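Local coordinates for protein YibA (Escherichia coli, PDB 1OYZ), which is of unknown function but folds as an all-helical protein with HEAT repeats, an oxidoreductase activity being only tentatively assigned to it, at residues 141-144 against 145-148; 168-172 against 173-177. All coordinates share one frame; numbering follows the deposited sequence.

Interaction 1: 141-144 against 145-148; sequences STNV and RRAT
R145 folds back over T142 and the end of S141 through two torsions: chi1 of -67° sets CG beside the backbone N, and a bend at chi3 (-55°) returns the guanidinium toward the start of the helix. The chain thus passes S141 O, 3.4 Å from R145 CG, and presents one face of the guanidinium to T142 CA. The methyl T142 CG2 meets R145 NH2 at 3.3 Å as the two side chains cross. The polar end looks beyond this turn: NH1 donates to the carbonyl of D139, and NE makes a salt bridge with D170. A leucine in place of R145 would probably leave D170 without its charged mate and the D139 carbonyl without this donor. One position on, R146 takes a different course, running alongside N143 with the amide and guanidinium planes 34° apart; N143 CG and R146 NH2 stay 4.1 Å apart, within packing distance. Beneath these side chains the first turns of helix 142-153 are set by backbone bonds, R145 N to S141 O at 3.0 Å and R146 N to T142 O at 2.7 Å. S141 is the N-cap, its OG accepting a long, weak bond from V144 N at 3.4 Å and another weak one from N143 ND2. V144 turns from this polar fringe to R108 and I112 of helix 105-121. The chemistry implies a division of labour: a weak serine cap serves the V144 N-H, while the arginine charge, paired with D170, ties helix 142-153 to the loop between helices 161-168 and 173-186.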
loop_
_atom_site.group_PDB
_atom_site.type_symbol
_atom_site.label_atom_id
_atom_site.label_comp_id
_atom_site.label_asym_id
_atom_site.label_seq_id
_atom_site.Cartn_x
_atom_site.Cartn_y
_atom_site.Cartn_z
ATOM N N SER A 141 -5.046 11.061 11.923
ATOM C CA SER A 141 -4.264 11.409 10.746
ATOM C C SER A 141 -4.451 10.420 9.600
ATOM O O SER A 141 -4.346 9.208 9.791
ATOM C CB SER A 141 -2.783 11.474 11.088
ATOM O OG SER A 141 -2.006 11.529 9.892
ATOM N N THR A 142 -4.705 10.949 8.407
ATOM C CA THR A 142 -4.881 10.120 7.223
ATOM C C THR A 142 -3.578 9.432 6.867
ATOM O O THR A 142 -3.568 8.273 6.462
ATOM C CB THR A 142 -5.317 10.956 6.000
ATOM O OG1 THR A 142 -4.426 12.068 5.850
ATOM C CG2 THR A 142 -6.720 11.462 6.173
ATOM N N ASN A 143 -2.473 10.148 7.005
ATOM C CA ASN A 143 -1.177 9.550 6.692
ATOM C C ASN A 143 -1.006 8.309 7.547
ATOM O O ASN A 143 -0.555 7.261 7.053
ATOM C CB ASN A 143 -0.055 10.526 6.988
ATOM C CG ASN A 143 -0.293 11.878 6.355
ATOM O OD1 ASN A 143 0.538 12.376 5.599
ATOM N ND2 ASN A 143 -1.443 12.485 6.662
ATOM N N VAL A 144 -1.389 8.413 8.823
ATOM C CA VAL A 144 -1.268 7.278 9.732
ATOM C C VAL A 144 -2.176 6.141 9.334
ATOM O O VAL A 144 -1.747 4.990 9.291
ATOM C CB VAL A 144 -1.589 7.666 11.203
ATOM C CG1 VAL A 144 -1.741 6.405 12.036
ATOM C CG2 VAL A 144 -0.469 8.564 11.783
ATOM N N ARG A 145 -3.441 6.451 9.066
ATOM C CA ARG A 145 -4.370 5.421 8.655
ATOM C C ARG A 145 -3.853 4.765 7.363
ATOM O O ARG A 145 -3.883 3.552 7.236
ATOM C CB ARG A 145 -5.778 6.000 8.475
ATOM C CG ARG A 145 -6.399 6.460 9.798
ATOM C CD ARG A 145 -7.916 6.499 9.752
ATOM N NE ARG A 145 -8.419 7.319 8.658
ATOM C CZ ARG A 145 -8.254 8.629 8.553
ATOM N NH1 ARG A 145 -7.582 9.297 9.479
ATOM N NH2 ARG A 145 -8.801 9.282 7.533
ATOM N N ARG A 146 -3.356 5.567 6.429
ATOM C CA ARG A 146 -2.804 5.038 5.179
ATOM C C ARG A 146 -1.665 4.072 5.505
ATOM O O ARG A 146 -1.642 2.950 5.027
ATOM C CB ARG A 146 -2.247 6.170 4.301
ATOM C CG ARG A 146 -1.882 5.757 2.868
ATOM C CD ARG A 146 -1.240 6.925 2.130
ATOM N NE ARG A 146 -1.859 8.193 2.527
ATOM C CZ ARG A 146 -1.266 9.381 2.427
ATOM N NH1 ARG A 146 -0.036 9.470 1.937
ATOM N NH2 ARG A 146 -1.892 10.482 2.839
ATOM N N ALA A 147 -0.719 4.518 6.329
ATOM C CA ALA A 147 0.402 3.672 6.674
ATOM C C ALA A 147 -0.105 2.409 7.360
ATOM O O ALA A 147 0.488 1.343 7.225
ATOM C CB ALA A 147 1.390 4.436 7.552
ATOM N N THR A 148 -1.233 2.511 8.054
ATOM C CA THR A 148 -1.796 1.346 8.735
ATOM C C THR A 148 -2.290 0.382 7.670
ATOM O O THR A 148 -2.154 -0.849 7.804
ATOM C CB THR A 148 -2.991 1.730 9.671
ATOM O OG1 THR A 148 -2.558 2.708 10.629
ATOM C CG2 THR A 148 -3.505 0.509 10.430
#

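Interaction 2: 168-172 against 173-177; sequences LKDPN and GDVRN
The loop after helix 161-168 and the first turn of helix 173-186 together carry an aspartate, a valine and an arginine, D170, V175 and R176, recalling the HEAT-repeat consensus. D170 closes an Asx turn: its OD1 takes the N172 amide at 2.7 Å through the anti lone pair, on the side away from OD2, whose partner is R145. V175 crosses this carboxylate arm at about a right angle, CG1 lying 3.4 Å from D170 CB, packing the loop on the first helical turn. R176, bent at chi3 (-70°), runs its chain close under the loop carbonyls, with CD 3.0 Å from L168 O, and its NH2 donates to D170 O at 2.9 Å, the acceptor tilted 16° from the guanidinium plane. The one chain thus touches the carbonyls of both L168 and D170, bonding only to the second of these. N172 holds the N-cap position, and its carbonyl O receives R176 N at 3.1 Å, an i to i+4 backbone bond opening helix 173-186. Outward, R176 NE forms a salt bridge with D203, while its side chain packs on V208 of helix 206-218 and M200 of helix 191-200. L168 reaches inward between helices 173-186 and 191-200, and P171 and D174 touch helix 142-153.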
loop_
_atom_site.group_PDB
_atom_site.type_symbol
_atom_site.label_atom_id
_atom_site.label_comp_id
_atom_site.label_asym_id
_atom_site.label_seq_id
_atom_site.Cartn_x
_atom_site.Cartn_y
_atom_site.Cartn_z
ATOM N N LEU A 168 -12.376 0.811 4.474
ATOM C CA LEU A 168 -13.091 0.931 3.220
ATOM C C LEU A 168 -14.002 2.152 3.339
ATOM O O LEU A 168 -14.328 2.793 2.337
ATOM C CB LEU A 168 -13.957 -0.297 2.964
ATOM C CG LEU A 168 -13.242 -1.595 2.621
ATOM C CD1 LEU A 168 -14.264 -2.750 2.587
ATOM C CD2 LEU A 168 -12.542 -1.447 1.278
ATOM N N LYS A 169 -14.404 2.470 4.571
ATOM C CA LYS A 169 -15.308 3.584 4.818
ATOM C C LYS A 169 -14.563 4.866 5.087
ATOM O O LYS A 169 -15.157 5.880 5.461
ATOM C CB LYS A 169 -16.213 3.278 6.012
ATOM C CG LYS A 169 -16.773 1.871 6.022
ATOM C CD LYS A 169 -17.447 1.574 7.362
ATOM C CE LYS A 169 -17.818 0.099 7.511
ATOM N NZ LYS A 169 -18.722 -0.105 8.683
ATOM N N ASP A 170 -13.261 4.835 4.866
ATOM C CA ASP A 170 -12.462 6.003 5.141
ATOM C C ASP A 170 -12.784 7.207 4.276
ATOM O O ASP A 170 -13.158 7.079 3.109
ATOM C CB ASP A 170 -10.989 5.674 5.006
ATOM C CG ASP A 170 -10.128 6.625 5.775
ATOM O OD1 ASP A 170 -9.988 7.789 5.350
ATOM O OD2 ASP A 170 -9.604 6.207 6.828
ATOM N N PRO A 171 -12.662 8.403 4.862
ATOM C CA PRO A 171 -12.934 9.647 4.140
ATOM C C PRO A 171 -11.866 9.865 3.081
ATOM O O PRO A 171 -12.070 10.576 2.107
ATOM C CB PRO A 171 -12.891 10.697 5.249
ATOM C CG PRO A 171 -13.389 9.941 6.431
ATOM C CD PRO A 171 -12.619 8.649 6.316
ATOM N N ASN A 172 -10.719 9.241 3.256
ATOM C CA ASN A 172 -9.670 9.411 2.266
ATOM C C ASN A 172 -9.774 8.334 1.182
ATOM O O ASN A 172 -9.841 7.146 1.485
ATOM C CB ASN A 172 -8.303 9.346 2.920
ATOM C CG ASN A 172 -7.206 9.758 1.983
ATOM O OD1 ASN A 172 -6.997 10.944 1.729
ATOM N ND2 ASN A 172 -6.498 8.780 1.445
ATOM N N GLY A 173 -9.768 8.772 -0.074
ATOM C CA GLY A 173 -9.877 7.867 -1.202
ATOM C C GLY A 173 -8.707 6.927 -1.335
ATOM O O GLY A 173 -8.858 5.761 -1.708
ATOM N N ASP A 174 -7.528 7.442 -1.013
ATOM C CA ASP A 174 -6.290 6.663 -1.065
ATOM C C ASP A 174 -6.346 5.502 -0.034
ATOM O O ASP A 174 -5.953 4.357 -0.329
ATOM C CB ASP A 174 -5.122 7.614 -0.767
ATOM C CG ASP A 174 -3.778 7.000 -1.057
ATOM O OD1 ASP A 174 -3.496 5.898 -0.529
ATOM O OD2 ASP A 174 -3.002 7.631 -1.816
ATOM N N VAL A 175 -6.819 5.816 1.172
ATOM C CA VAL A 175 -6.979 4.807 2.224
ATOM C C VAL A 175 -7.989 3.723 1.758
ATOM O O VAL A 175 -7.717 2.515 1.863
ATOM C CB VAL A 175 -7.516 5.429 3.556
ATOM C CG1 VAL A 175 -7.922 4.295 4.543
ATOM C CG2 VAL A 175 -6.446 6.319 4.198
ATOM N N ARG A 176 -9.151 4.155 1.261
ATOM C CA ARG A 176 -10.178 3.196 0.781
ATOM C C ARG A 176 -9.604 2.280 -0.316
ATOM O O ARG A 176 -9.822 1.062 -0.303
ATOM C CB ARG A 176 -11.431 3.921 0.216
ATOM C CG ARG A 176 -12.130 4.916 1.135
ATOM C CD ARG A 176 -13.582 5.217 0.651
ATOM N NE ARG A 176 -13.644 5.989 -0.595
ATOM C CZ ARG A 176 -13.216 7.245 -0.715
ATOM N NH1 ARG A 176 -13.289 7.876 -1.894
ATOM N NH2 ARG A 176 -12.715 7.881 0.343
ATOM N N ASN A 177 -8.841 2.861 -1.240
ATOM C CA ASN A 177 -8.268 2.082 -2.331
ATOM C C ASN A 177 -7.329 0.996 -1.785
ATOM O O ASN A 177 -7.403 -0.173 -2.188
ATOM C CB ASN A 177 -7.553 3.020 -3.327
ATOM C CG ASN A 177 -7.052 2.286 -4.581
ATOM O OD1 ASN A 177 -5.848 2.148 -4.799
ATOM N ND2 ASN A 177 -7.975 1.815 -5.399
#

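Interactions 1 and 2 lie in series, their centres 10 Å apart, at the starts of helices 142-153 and 173-186. Both are partly buried, but interaction 2 has exposed residues at its rim and interaction 1 has none. V144 and V175 are buried, and so is the carboxylate-bearing D170, whose oxygens are met by the N172 amide and R145. That last pair joins the two contacts, beside packing of R146 on D174 and V175. In both, an arginine donates to an aspartate carbonyl and sends NE to an aspartate further along, consistent with the Asp–Arg ladder of HEAT-repeat stacks. Interaction 1 combines a weak serine cap with regular helix bonds; interaction 2 relies on an Asx turn and loop carbonyls.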